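PDB 5DMH: uncharacterized protein conserved in bacteria from Cupriavidus necator, which catalyses the ATP-dependent phosphorylation of 3-oxo-tetronate to 3-oxo-tetronate 4-phosphate, releasing ADP. Local coordinates for residues 45-50 with 111-116; 82-87 with 396-401; 117-122 with 435-440. All blocks are in the same frame, centred on the assembly; numbering follows the deposited sequence.

Interaction 1: residues 45-50 with 111-116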
ATOM      1  N   THR A  45      -2.019   1.700   4.899  1.00 17.28           N
ATOM      2  CA  THR A  45      -1.727   1.329   6.286  1.00 14.84           C
ATOM      3  C   THR A  45      -0.215   1.313   6.566  1.00 15.10           C
ATOM      4  O   THR A  45       0.211   1.680   7.662  1.00 17.85           O
ATOM      5  CB  THR A  45      -2.367  -0.035   6.740  1.00 15.48           C
ATOM      6  OG1 THR A  45      -1.612  -1.139   6.235  1.00 16.66           O
ATOM      7  CG2 THR A  45      -3.842  -0.154   6.351  1.00 18.55           C
ATOM      8  N   ASP A  46       0.563   0.882   5.584  1.00 14.94           N
ATOM      9  CA  ASP A  46       2.033   0.842   5.636  1.00 18.54           C
ATOM     10  C   ASP A  46       2.558   2.247   5.883  1.00 18.26           C
ATOM     11  O   ASP A  46       3.241   2.501   6.864  1.00 15.09           O
ATOM     12  CB  ASP A  46       2.539   0.260   4.307  1.00 14.84           C
ATOM     13  CG  ASP A  46       4.057   0.230   4.168  1.00 15.78           C
ATOM     14  OD1 ASP A  46       4.799   0.464   5.150  1.00 17.21           O
ATOM     15  OD2 ASP A  46       4.512  -0.057   3.031  1.00 18.59           O
ATOM     16  N   LEU A  47       2.201   3.179   5.006  1.00 17.08           N
ATOM     17  CA  LEU A  47       2.542   4.590   5.213  1.00 19.05           C
ATOM     18  C   LEU A  47       2.072   5.158   6.561  1.00 21.47           C
ATOM     19  O   LEU A  47       2.856   5.769   7.283  1.00 17.14           O
ATOM     20  CB  LEU A  47       1.968   5.415   4.069  1.00 17.19           C
ATOM     21  CG  LEU A  47       2.141   6.931   4.209  1.00 16.03           C
ATOM     22  CD1 LEU A  47       3.611   7.292   4.334  1.00 19.59           C
ATOM     23  CD2 LEU A  47       1.507   7.615   3.041  1.00 20.07           C
ATOM     24  N   ALA A  48       0.803   4.964   6.920  1.00 15.73           N
ATOM     25  CA  ALA A  48       0.312   5.486   8.167  1.00 19.10           C
ATOM     26  C   ALA A  48       1.105   4.892   9.340  1.00 20.66           C
ATOM     27  O   ALA A  48       1.408   5.585  10.289  1.00 18.63           O
ATOM     28  CB  ALA A  48      -1.186   5.241   8.331  1.00 19.14           C
ATOM     29  N   ASN A  49       1.449   3.619   9.258  1.00 17.04           N
ATOM     30  CA  ASN A  49       2.265   3.000  10.306  1.00 21.08           C
ATOM     31  C   ASN A  49       3.594   3.741  10.504  1.00 20.32           C
ATOM     32  O   ASN A  49       3.992   4.045  11.627  1.00 20.64           O
ATOM     33  CB  ASN A  49       2.518   1.533   9.939  1.00 19.65           C
ATOM     34  CG  ASN A  49       3.386   0.797  10.961  1.00 20.07           C
ATOM     35  OD1 ASN A  49       3.040   0.668  12.140  1.00 21.07           O
ATOM     36  ND2 ASN A  49       4.532   0.319  10.498  1.00 20.37           N
ATOM     37  N   THR A  50       4.285   3.998   9.400  1.00 20.12           N
ATOM     38  CA  THR A  50       5.538   4.731   9.438  1.00 18.51           C
ATOM     39  C   THR A  50       5.372   6.128   9.997  1.00 17.79           C
ATOM     40  O   THR A  50       6.189   6.571  10.813  1.00 18.49           O
ATOM     41  CB  THR A  50       6.208   4.769   8.042  1.00 18.27           C
ATOM     42  OG1 THR A  50       6.766   3.470   7.794  1.00 21.72           O
ATOM     43  CG2 THR A  50       7.324   5.811   8.020  1.00 21.16           C
ATOM     44  N   GLN A 111       2.002  19.809   2.763  1.00 24.13           N
ATOM     45  CA  GLN A 111       2.871  18.982   1.935  1.00 20.36           C
ATOM     46  C   GLN A 111       2.126  17.691   1.665  1.00 19.10           C
ATOM     47  O   GLN A 111       1.279  17.283   2.456  1.00 18.58           O
ATOM     48  CB  GLN A 111       4.174  18.686   2.645  1.00 24.18           C
ATOM     49  CG  GLN A 111       5.163  17.895   1.846  1.00 20.83           C
ATOM     50  CD  GLN A 111       6.490  17.734   2.585  1.00 25.97           C
ATOM     51  OE1 GLN A 111       6.517  17.284   3.732  1.00 25.92           O
ATOM     52  NE2 GLN A 111       7.590  18.123   1.934  1.00 23.04           N
ATOM     53  N   PHE A 112       2.432  17.072   0.536  1.00 20.09           N
ATOM     54  CA  PHE A 112       1.677  15.918   0.074  1.00 20.08           C
ATOM     55  C   PHE A 112       2.599  14.786  -0.281  1.00 16.30           C
ATOM     56  O   PHE A 112       3.751  15.005  -0.714  1.00 16.43           O
ATOM     57  CB  PHE A 112       0.813  16.327  -1.110  1.00 16.45           C
ATOM     58  CG  PHE A 112      -0.073  17.483  -0.792  1.00 19.62           C
ATOM     59  CD1 PHE A 112       0.388  18.783  -0.935  1.00 19.60           C
ATOM     60  CD2 PHE A 112      -1.338  17.274  -0.264  1.00 17.56           C
ATOM     61  CE1 PHE A 112      -0.422  19.855  -0.605  1.00 19.38           C
ATOM     62  CE2 PHE A 112      -2.162  18.349   0.082  1.00 20.25           C
ATOM     63  CZ  PHE A 112      -1.710  19.630  -0.076  1.00 20.37           C
ATOM     64  N   VAL A 113       2.123  13.579  -0.016  1.00 14.57           N
ATOM     65  CA  VAL A 113       2.828  12.359  -0.400  1.00 17.07           C
ATOM     66  C   VAL A 113       1.944  11.510  -1.299  1.00 17.70           C
ATOM     67  O   VAL A 113       0.765  11.303  -0.987  1.00 17.75           O
ATOM     68  CB  VAL A 113       3.233  11.522   0.816  1.00 20.75           C
ATOM     69  CG1 VAL A 113       3.770  10.132   0.368  1.00 15.95           C
ATOM     70  CG2 VAL A 113       4.267  12.263   1.641  1.00 22.50           C
ATOM     71  N   PHE A 114       2.498  11.094  -2.436  1.00 15.03           N
ATOM     72  CA  PHE A 114       1.893  10.080  -3.301  1.00 13.00           C
ATOM     73  C   PHE A 114       2.584   8.776  -3.017  1.00 11.95           C
ATOM     74  O   PHE A 114       3.794   8.598  -3.236  1.00 13.03           O
ATOM     75  CB  PHE A 114       1.950  10.473  -4.776  1.00 12.13           C
ATOM     76  CG  PHE A 114       1.545   9.407  -5.748  1.00 13.51           C
ATOM     77  CD1 PHE A 114       0.469   8.570  -5.527  1.00 17.25           C
ATOM     78  CD2 PHE A 114       2.233   9.288  -6.953  1.00 16.34           C
ATOM     79  CE1 PHE A 114       0.094   7.632  -6.485  1.00 15.27           C
ATOM     80  CE2 PHE A 114       1.871   8.354  -7.907  1.00 13.68           C
ATOM     81  CZ  PHE A 114       0.809   7.505  -7.662  1.00 14.20           C
ATOM     82  N   LYS A 115       1.791   7.848  -2.509  1.00 13.68           N
ATOM     83  CA  LYS A 115       2.297   6.571  -2.039  1.00 13.73           C
ATOM     84  C   LYS A 115       1.891   5.428  -2.973  1.00 17.80           C
ATOM     85  O   LYS A 115       0.717   5.191  -3.251  1.00 15.82           O
ATOM     86  CB  LYS A 115       1.772   6.316  -0.623  1.00 14.20           C
ATOM     87  CG  LYS A 115       1.773   4.863  -0.126  1.00 15.63           C
ATOM     88  CD  LYS A 115       3.185   4.378   0.216  1.00 17.45           C
ATOM     89  CE  LYS A 115       3.223   2.916   0.670  1.00 13.23           C
ATOM     90  NZ  LYS A 115       2.863   1.971  -0.426  1.00 14.85           N
ATOM     91  N   TYR A 116       2.895   4.733  -3.465  1.00 12.21           N
ATOM     92  CA  TYR A 116       2.723   3.575  -4.313  1.00 15.21           C
ATOM     93  C   TYR A 116       3.625   2.429  -3.788  1.00 13.85           C
ATOM     94  O   TYR A 116       4.270   2.532  -2.739  1.00 14.79           O
ATOM     95  CB  TYR A 116       2.992   3.926  -5.779  1.00 12.14           C
ATOM     96  CG  TYR A 116       4.243   4.735  -6.003  1.00 13.35           C
ATOM     97  CD1 TYR A 116       5.477   4.181  -5.810  1.00 13.53           C
ATOM     98  CD2 TYR A 116       4.168   6.080  -6.330  1.00 11.31           C
ATOM     99  CE1 TYR A 116       6.619   4.921  -5.973  1.00 14.99           C
ATOM    100  CE2 TYR A 116       5.279   6.826  -6.495  1.00 12.96           C
ATOM    101  CZ  TYR A 116       6.513   6.257  -6.317  1.00 13.81           C
ATOM    102  OH  TYR A 116       7.624   7.031  -6.479  1.00 15.22           O
TER
HETATM  103  O   HOH W   1       3.214  -0.518   0.761  1.00 15.66           O

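Interaction 2: residues 82-87 with 396-401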
ATOM      1  N   ALA A  82      -6.812   6.338   1.262  1.00 15.20           N
ATOM      2  CA  ALA A  82      -6.685   5.079   0.572  1.00 15.33           C
ATOM      3  C   ALA A  82      -7.548   5.019  -0.698  1.00 15.09           C
ATOM      4  O   ALA A  82      -8.776   5.179  -0.646  1.00 15.12           O
ATOM      5  CB  ALA A  82      -7.081   3.960   1.519  1.00 18.17           C
ATOM      6  N   LEU A  83      -6.898   4.831  -1.831  1.00 14.50           N
ATOM      7  CA  LEU A  83      -7.560   4.601  -3.111  1.00 13.68           C
ATOM      8  C   LEU A  83      -7.285   3.175  -3.606  1.00 17.12           C
ATOM      9  O   LEU A  83      -6.273   2.581  -3.234  1.00 18.53           O
ATOM     10  CB  LEU A  83      -7.057   5.575  -4.177  1.00 17.38           C
ATOM     11  CG  LEU A  83      -7.160   7.065  -3.877  1.00 17.37           C
ATOM     12  CD1 LEU A  83      -6.630   7.903  -5.047  1.00 17.32           C
ATOM     13  CD2 LEU A  83      -8.604   7.457  -3.505  1.00 23.93           C
ATOM     14  N   LYS A  84      -8.155   2.652  -4.483  1.00 16.43           N
ATOM     15  CA  LYS A  84      -7.914   1.376  -5.147  1.00 15.49           C
ATOM     16  C   LYS A  84      -7.577   1.701  -6.595  1.00 15.79           C
ATOM     17  O   LYS A  84      -8.342   1.419  -7.518  1.00 19.20           O
ATOM     18  CB  LYS A  84      -9.160   0.458  -5.043  1.00 16.73           C
ATOM     19  CG  LYS A  84      -8.910  -0.988  -5.441  1.00 15.07           C
ATOM     20  CD  LYS A  84     -10.198  -1.845  -5.424  1.00 19.18           C
ATOM     21  CE  LYS A  84      -9.920  -3.295  -5.688  1.00 16.33           C
ATOM     22  NZ  LYS A  84      -9.416  -3.588  -7.060  1.00 21.37           N
ATOM     23  N   SER A  85      -6.429   2.355  -6.804  1.00 18.48           N
ATOM     24  CA  SER A  85      -6.171   3.045  -8.070  1.00 16.75           C
ATOM     25  C   SER A  85      -4.895   2.561  -8.753  1.00 17.02           C
ATOM     26  O   SER A  85      -4.446   3.141  -9.747  1.00 19.49           O
ATOM     27  CB  SER A  85      -6.016   4.532  -7.807  1.00 19.20           C
ATOM     28  OG  SER A  85      -4.992   4.732  -6.839  1.00 15.92           O
ATOM     29  N   ARG A  86      -4.278   1.524  -8.205  1.00 15.83           N
ATOM     30  CA  ARG A  86      -3.034   1.025  -8.757  1.00 13.98           C
ATOM     31  C   ARG A  86      -3.134   0.451 -10.177  1.00 15.19           C
ATOM     32  O   ARG A  86      -2.182   0.537 -10.939  1.00 17.59           O
ATOM     33  CB  ARG A  86      -2.450  -0.029  -7.804  1.00 16.33           C
ATOM     34  CG  ARG A  86      -1.174  -0.712  -8.306  1.00 16.61           C
ATOM     35  CD  ARG A  86      -0.707  -1.709  -7.240  1.00 22.99           C
ATOM     36  NE  ARG A  86      -0.220  -0.909  -6.130  1.00 24.05           N
ATOM     37  CZ  ARG A  86       0.249  -1.373  -4.982  1.00 31.31           C
ATOM     38  NH1 ARG A  86       0.262  -2.683  -4.721  1.00 26.26           N
ATOM     39  NH2 ARG A  86       0.674  -0.500  -4.080  1.00 25.71           N
ATOM     40  N   THR A  87      -4.260  -0.164 -10.530  1.00 16.74           N
ATOM     41  CA  THR A  87      -4.353  -0.834 -11.815  1.00 15.27           C
ATOM     42  C   THR A  87      -5.572  -0.434 -12.655  1.00 18.80           C
ATOM     43  O   THR A  87      -5.805  -1.029 -13.705  1.00 23.86           O
ATOM     44  CB  THR A  87      -4.380  -2.370 -11.654  1.00 23.58           C
ATOM     45  OG1 THR A  87      -5.538  -2.747 -10.897  1.00 29.45           O
ATOM     46  CG2 THR A  87      -3.138  -2.856 -10.948  1.00 30.70           C
ATOM     47  N   SER A 396      -7.317  -6.237  -0.597  1.00 15.74           N
ATOM     48  CA  SER A 396      -7.736  -5.426   0.557  1.00 16.94           C
ATOM     49  C   SER A 396      -8.671  -4.295   0.152  1.00 14.31           C
ATOM     50  O   SER A 396      -9.630  -3.974   0.876  1.00 15.36           O
ATOM     51  CB  SER A 396      -6.524  -4.852   1.272  1.00 13.54           C
ATOM     52  OG  SER A 396      -5.754  -5.862   1.866  1.00 17.11           O
ATOM     53  N   GLY A 397      -8.399  -3.686  -1.003  1.00 13.58           N
ATOM     54  CA  GLY A 397      -9.273  -2.650  -1.536  1.00 15.50           C
ATOM     55  C   GLY A 397     -10.681  -3.183  -1.730  1.00 20.02           C
ATOM     56  O   GLY A 397     -11.669  -2.543  -1.298  1.00 16.58           O
ATOM     57  N   ALA A 398     -10.791  -4.354  -2.371  1.00 17.28           N
ATOM     58  CA  ALA A 398     -12.099  -4.969  -2.608  1.00 15.35           C
ATOM     59  C   ALA A 398     -12.803  -5.309  -1.300  1.00 20.40           C
ATOM     60  O   ALA A 398     -13.968  -4.950  -1.091  1.00 17.86           O
ATOM     61  CB  ALA A 398     -11.982  -6.196  -3.480  1.00 17.84           C
ATOM     62  N   VAL A 399     -12.090  -5.985  -0.410  1.00 18.65           N
ATOM     63  CA  VAL A 399     -12.669  -6.412   0.835  1.00 16.72           C
ATOM     64  C   VAL A 399     -13.134  -5.254   1.717  1.00 18.90           C
ATOM     65  O   VAL A 399     -14.248  -5.264   2.219  1.00 18.45           O
ATOM     66  CB  VAL A 399     -11.690  -7.284   1.615  1.00 16.96           C
ATOM     67  CG1 VAL A 399     -12.129  -7.408   3.064  1.00 18.02           C
ATOM     68  CG2 VAL A 399     -11.553  -8.604   0.927  1.00 17.64           C
ATOM     69  N   VAL A 400     -12.286  -4.241   1.883  1.00 15.98           N
ATOM     70  CA  VAL A 400     -12.591  -3.159   2.778  1.00 16.68           C
ATOM     71  C   VAL A 400     -13.726  -2.303   2.228  1.00 17.78           C
ATOM     72  O   VAL A 400     -14.588  -1.818   2.981  1.00 17.81           O
ATOM     73  CB  VAL A 400     -11.320  -2.338   3.060  1.00 15.53           C
ATOM     74  CG1 VAL A 400     -11.628  -1.083   3.853  1.00 19.59           C
ATOM     75  CG2 VAL A 400     -10.320  -3.201   3.807  1.00 16.30           C
ATOM     76  N   GLN A 401     -13.772  -2.145   0.910  1.00 18.38           N
ATOM     77  CA  GLN A 401     -14.902  -1.446   0.318  1.00 20.04           C
ATOM     78  C   GLN A 401     -16.200  -2.248   0.536  1.00 19.63           C
ATOM     79  O   GLN A 401     -17.252  -1.648   0.814  1.00 18.84           O
ATOM     80  CB  GLN A 401     -14.641  -1.147  -1.160  1.00 21.05           C
ATOM     81  CG  GLN A 401     -13.654   0.034  -1.362  1.00 21.10           C
ATOM     82  CD  GLN A 401     -13.307   0.319  -2.838  1.00 27.91           C
ATOM     83  OE1 GLN A 401     -13.306  -0.575  -3.677  1.00 29.43           O
ATOM     84  NE2 GLN A 401     -13.029   1.576  -3.144  1.00 39.31           N
TER

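Interaction 3: residues 117-122 with 435-440. With ADP (adenosine-5'-diphosphate), chain C.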
ATOM      1  N   CYS A 117       3.658   1.331  -4.499  1.00 15.82           N
ATOM      2  CA  CYS A 117       4.308   0.151  -3.960  1.00 13.60           C
ATOM      3  C   CYS A 117       5.835   0.283  -3.985  1.00 13.21           C
ATOM      4  O   CYS A 117       6.405   0.887  -4.892  1.00 14.48           O
ATOM      5  CB  CYS A 117       3.904  -1.050  -4.772  1.00 16.87           C
ATOM      6  SG  CYS A 117       4.053  -2.616  -3.924  1.00 22.30           S
ATOM      7  N   SER A 118       6.474  -0.311  -2.989  1.00 14.34           N
ATOM      8  CA  SER A 118       7.927  -0.356  -2.936  1.00 13.92           C
ATOM      9  C   SER A 118       8.528  -1.189  -4.061  1.00 12.95           C
ATOM     10  O   SER A 118       9.736  -1.127  -4.292  1.00 14.14           O
ATOM     11  CB  SER A 118       8.423  -0.803  -1.552  1.00 17.85           C
ATOM     12  OG  SER A 118       7.934  -2.072  -1.183  1.00 16.98           O
ATOM     13  N   THR A 119       7.697  -1.952  -4.774  1.00 14.00           N
ATOM     14  CA  THR A 119       8.165  -2.658  -5.959  1.00 11.44           C
ATOM     15  C   THR A 119       7.724  -1.992  -7.273  1.00 11.89           C
ATOM     16  O   THR A 119       7.868  -2.557  -8.355  1.00 13.27           O
ATOM     17  CB  THR A 119       7.827  -4.183  -5.930  1.00 14.90           C
ATOM     18  OG1 THR A 119       6.505  -4.398  -5.414  1.00 14.33           O
ATOM     19  CG2 THR A 119       8.804  -4.944  -5.060  1.00 14.80           C
ATOM     20  N   PHE A 120       7.185  -0.783  -7.151  1.00 13.67           N
ATOM     21  CA  PHE A 120       6.937   0.146  -8.251  1.00 13.91           C
ATOM     22  C   PHE A 120       5.833  -0.349  -9.161  1.00 16.00           C
ATOM     23  O   PHE A 120       5.803   0.008 -10.313  1.00 15.18           O
ATOM     24  CB  PHE A 120       8.204   0.429  -9.052  1.00 14.60           C
ATOM     25  CG  PHE A 120       8.326   1.862  -9.536  1.00 13.61           C
ATOM     26  CD1 PHE A 120       8.389   2.923  -8.634  1.00 14.64           C
ATOM     27  CD2 PHE A 120       8.410   2.145 -10.887  1.00 16.80           C
ATOM     28  CE1 PHE A 120       8.532   4.255  -9.085  1.00 16.40           C
ATOM     29  CE2 PHE A 120       8.542   3.455 -11.330  1.00 17.69           C
ATOM     30  CZ  PHE A 120       8.607   4.505 -10.418  1.00 15.30           C
ATOM     31  N   ASP A 121       4.921  -1.133  -8.588  1.00 13.94           N
ATOM     32  CA  ASP A 121       3.871  -1.834  -9.304  1.00 12.05           C
ATOM     33  C   ASP A 121       3.108  -0.907 -10.254  1.00 15.99           C
ATOM     34  O   ASP A 121       2.455   0.041  -9.835  1.00 16.03           O
ATOM     35  CB  ASP A 121       2.894  -2.504  -8.328  1.00 14.90           C
ATOM     36  CG  ASP A 121       3.552  -3.522  -7.432  1.00 15.39           C
ATOM     37  OD1 ASP A 121       4.758  -3.348  -7.126  1.00 16.86           O
ATOM     38  OD2 ASP A 121       2.880  -4.514  -7.028  1.00 16.30           O
ATOM     39  N   SER A 122       3.249  -1.182 -11.550  1.00 17.88           N
ATOM     40  CA  SER A 122       2.689  -0.341 -12.601  1.00 15.39           C
ATOM     41  C   SER A 122       2.888  -1.065 -13.928  1.00 15.59           C
ATOM     42  O   SER A 122       3.541  -2.142 -13.986  1.00 15.84           O
ATOM     43  CB  SER A 122       3.393   1.018 -12.648  1.00 14.93           C
ATOM     44  OG  SER A 122       4.796   0.883 -12.846  1.00 15.80           O
ATOM     45  N   SER A 435       0.159  -6.122   2.493  1.00 13.16           N
ATOM     46  CA  SER A 435       0.733  -6.122   1.157  1.00 13.92           C
ATOM     47  C   SER A 435       1.278  -7.501   0.818  1.00 13.67           C
ATOM     48  O   SER A 435       1.875  -8.180   1.659  1.00 17.46           O
ATOM     49  CB  SER A 435       1.838  -5.079   1.062  1.00 15.98           C
ATOM     50  OG  SER A 435       2.152  -4.835  -0.298  1.00 22.99           O
ATOM     51  N   GLY A 436       1.070  -7.926  -0.419  1.00 13.60           N
ATOM     52  CA  GLY A 436       1.362  -9.284  -0.802  1.00 11.73           C
ATOM     53  C   GLY A 436       2.753  -9.782  -0.454  1.00 13.37           C
ATOM     54  O   GLY A 436       2.924 -10.929  -0.021  1.00 15.14           O
ATOM     55  N   ASN A 437       3.758  -8.935  -0.636  1.00 15.70           N
ATOM     56  CA  ASN A 437       5.122  -9.343  -0.388  1.00 16.33           C
ATOM     57  C   ASN A 437       5.558  -9.295   1.093  1.00 14.67           C
ATOM     58  O   ASN A 437       6.694  -9.680   1.419  1.00 16.19           O
ATOM     59  CB  ASN A 437       6.076  -8.471  -1.226  1.00 18.31           C
ATOM     60  CG  ASN A 437       5.990  -8.761  -2.708  1.00 18.92           C
ATOM     61  OD1 ASN A 437       5.896  -9.908  -3.134  1.00 22.13           O
ATOM     62  ND2 ASN A 437       6.054  -7.717  -3.503  1.00 15.65           N
ATOM     63  N   PHE A 438       4.699  -8.818   1.984  1.00 12.88           N
ATOM     64  CA  PHE A 438       5.124  -8.566   3.357  1.00 14.89           C
ATOM     65  C   PHE A 438       4.754  -9.686   4.320  1.00 14.19           C
ATOM     66  O   PHE A 438       3.903 -10.553   4.008  1.00 16.33           O
ATOM     67  CB  PHE A 438       4.544  -7.255   3.876  1.00 14.98           C
ATOM     68  CG  PHE A 438       5.058  -6.032   3.174  1.00 17.73           C
ATOM     69  CD1 PHE A 438       6.124  -6.106   2.269  1.00 19.05           C
ATOM     70  CD2 PHE A 438       4.453  -4.798   3.403  1.00 18.22           C
ATOM     71  CE1 PHE A 438       6.576  -4.946   1.623  1.00 22.35           C
ATOM     72  CE2 PHE A 438       4.910  -3.653   2.764  1.00 18.09           C
ATOM     73  CZ  PHE A 438       5.957  -3.731   1.875  1.00 18.20           C
ATOM     74  N   GLY A 439       5.399  -9.651   5.488  1.00 15.68           N
ATOM     75  CA  GLY A 439       5.156 -10.600   6.549  1.00 18.37           C
ATOM     76  C   GLY A 439       6.017 -11.849   6.426  1.00 14.68           C
ATOM     77  O   GLY A 439       6.410 -12.244   5.329  1.00 16.17           O
ATOM     78  N   GLY A 440       6.248 -12.489   7.560  1.00 18.82           N
ATOM     79  CA  GLY A 440       6.955 -13.752   7.610  1.00 19.96           C
ATOM     80  C   GLY A 440       6.021 -14.921   7.370  1.00 19.29           C
ATOM     81  O   GLY A 440       4.803 -14.733   7.164  1.00 18.11           O
TER
HETATM   82  PB  ADP C 501      -0.314  -8.198  -4.094  1.00 15.16           P
HETATM   83  O1B ADP C 501      -0.397  -7.403  -2.794  1.00 14.52           O
HETATM   84  O2B ADP C 501       0.476  -9.482  -3.907  1.00 15.66           O
HETATM   85  O3B ADP C 501       0.123  -7.365  -5.289  1.00 16.15           O
HETATM   86  PA  ADP C 501      -3.110  -8.063  -4.952  1.00 15.91           P
HETATM   87  O1A ADP C 501      -4.285  -8.562  -4.209  1.00 17.02           O
HETATM   88  O2A ADP C 501      -2.834  -6.606  -5.106  1.00 14.95           O
HETATM   89  O3A ADP C 501      -1.801  -8.816  -4.343  1.00 12.58           O
HETATM   90  O5' ADP C 501      -3.126  -8.589  -6.468  1.00 16.92           O
HETATM   91  C5' ADP C 501      -3.250  -9.969  -6.784  1.00 15.23           C
HETATM   92  C4' ADP C 501      -4.169 -10.114  -7.992  1.00 16.66           C
HETATM   93  O4' ADP C 501      -4.031 -11.416  -8.537  1.00 17.38           O
HETATM   94  C3' ADP C 501      -5.635  -9.947  -7.611  1.00 18.61           C
HETATM   95  O3' ADP C 501      -6.372  -9.292  -8.661  1.00 16.92           O
HETATM   96  C2' ADP C 501      -6.080 -11.366  -7.453  1.00 17.46           C
HETATM   97  O2' ADP C 501      -7.485 -11.508  -7.499  1.00 18.03           O
HETATM   98  C1' ADP C 501      -5.317 -12.022  -8.578  1.00 14.30           C
HETATM   99  N9  ADP C 501      -5.232 -13.461  -8.356  1.00 19.02           N
HETATM  100  C8  ADP C 501      -4.997 -14.096  -7.181  1.00 21.63           C
HETATM  101  N7  ADP C 501      -5.023 -15.427  -7.343  1.00 19.87           N
HETATM  102  C5  ADP C 501      -5.286 -15.644  -8.653  1.00 16.97           C
HETATM  103  C6  ADP C 501      -5.475 -16.832  -9.485  1.00 19.38           C
HETATM  104  N6  ADP C 501      -5.337 -18.038  -8.897  1.00 16.08           N
HETATM  105  N1  ADP C 501      -5.720 -16.655 -10.798  1.00 18.33           N
HETATM  106  C2  ADP C 501      -5.823 -15.431 -11.356  1.00 20.13           C
HETATM  107  N3  ADP C 501      -5.687 -14.279 -10.659  1.00 18.13           N
HETATM  108  C4  ADP C 501      -5.432 -14.347  -9.318  1.00 18.79           C
HETATM  109  O   HOH W   2       6.283  -4.883  -2.577  1.00 17.76           O

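Interaction 1: residues 45-50 with 111-116
Lys115, at the C-terminal end of strand 111-115, meets Leu47 and Asp46 of helix 41-53 along almost the whole length of its side chain. Its CB starts against the leucine, 3.9 Å from Leu47 CD2. From there the chain turns at chi2 (74°), and CD passes Leu47 CB at 4.2 Å, so the two side chains run antiparallel alongside one another. CE then reaches the carboxylate and lies 4.0 Å from Asp46 OD2, where the lysine end passes roughly perpendicular to the aspartate. A second bend, at chi4, turns NZ to the backbone of the next residue: it donates to Tyr116 O over 2.8 Å, coming from well above the carbonyl plane.

Both segments belong to the sugar-binding N-terminal domain, and here a helix packs on strands of the domain's parallel sheet, the helix segment 45-50 running at 137° to strand 111-115. Strand 34-38 lies beside that strand, and its Cys36 touches both Leu47 and Val113, whose CG1 is 4.3 Å from Leu47 CD2.

Asp46 OD2 and Lys115 NZ stay 4.3 Å apart, beyond a salt bridge. A water joins them instead, donating to Asp46 OD2 at 2.7 Å and accepting from Lys115 NZ at 2.8 Å. The other oxygen of this buried carboxylate, Asp46 OD1, is hydrogen-bonded to Ser256 OG.

Interaction 2: residues 82-87 with 396-401
Lys84 reaches across from the loop after strand 78-82 and lays its aliphatic chain on the first turns of helix 393-403, in van der Waals contact of the lysine methylenes with the helix backbone. CG stands anti to the backbone N (chi1 -168°), and the chain stays extended as far as CE, which carries it straight to the helix. CD lies 4.0 Å from Gly397 C, and CE is 3.6 Å from Ala398 N. The methyl of Ala398 flanks the same carbon, its CB 4.2 Å from Lys84 CE. Gly397, having no side chain, lets the methylenes lie directly on the backbone, with the CA atoms of Lys84 and Gly397 5.6 Å apart.

One polar group takes part without hydrogen-bonding across the contact. Gln401, one helical turn beyond Gly397, passes the lysine at a slant and sets its OE1 3.8 Å from Lys84 CD, beside a methylene.

The charge of Lys84 is engaged outside the two segments. The chain bends at chi4 (-66°), and NZ forms salt bridges with Glu370 OE1 and Glu394 OE1, so the ammonium group is held between two carboxylates.

A lysine of the sugar-binding domain thus rests on a helix of the nucleotide-binding domain and pairs with two glutamates that also hydrogen-bond ADP, Glu370 through OE2 and Glu394 through its backbone N, consistent with a place at the interface of the two domains, beside the nucleotide site of this four-carbon acid sugar kinase.

Interaction 3: residues 117-122 with 435-440
Thr119 and Asn437 come head-on across the cleft between the domains, and a single water links them. It donates to Thr119 OG1 at 2.9 Å and accepts from Asn437 ND2 at 3.0 Å, while Thr119 OG1 and Asn437 ND2 themselves are 3.9 Å apart. Beside this bridge, Ser118 OG sits at the edge of the Phe438 ring, near its plane and 4.0 Å from CZ. No direct hydrogen bond joins the segments.

The first shell is fixed from both sides. A chi1 of 41° tucks Thr119 OG1 over the backbone of its own residue, and from there it donates to Asp121 OD1 over 2.7 Å on the syn lone pair of that oxygen. Ser118 OG is bonded to Arg155 NE, and Arg155, from strand 155-158, also touches Thr119, Asn437 and Phe438, covering the contact. Phe438 also packs on Asp46 of helix 41-53, and Ser435 OG stands above one face of its ring, offset toward the rim.

Each segment is shaped by a type I beta turn. The turn from Ser435 to Phe438 is closed by Phe438 N donating to Ser435 O, and it directs Gly436 N to the beta-phosphate of ADP, 2.8 Å from O1B with an N-H...O angle of 137°.

The result is a buried, water-mediated junction. Because the threonine hydroxyl gives its proton to Asp121 and receives one from the water, the water is oriented so that its oxygen can take the N-H of Asn437; the sugar-binding loop and the phosphate-binding turn are therefore coupled through water and not by a direct bond.

All three interactions gather round the cleft between the sugar-binding and nucleotide-binding domains, their centres 14 to 15 Å apart. Interaction 1 lies within the first domain, whereas interactions 2 and 3 cross to the second. Strand 111-115 of interaction 1 leads through Tyr116 into the 117-122 loop of interaction 3, and Asp46 OD2 packs 3.6 Å from Phe438 CE2. Arg86, on the same loop as Lys84, packs against the 117-122 loop, its NH2 3.3 Å from Cys117 CB. ADP is bonded directly by Gly436 in interaction 3. The side chain of Lys84 in interaction 2 is about 7 Å from the bound ADP. The side chain of Lys115 in interaction 1 is about 10 Å from the bound ADP.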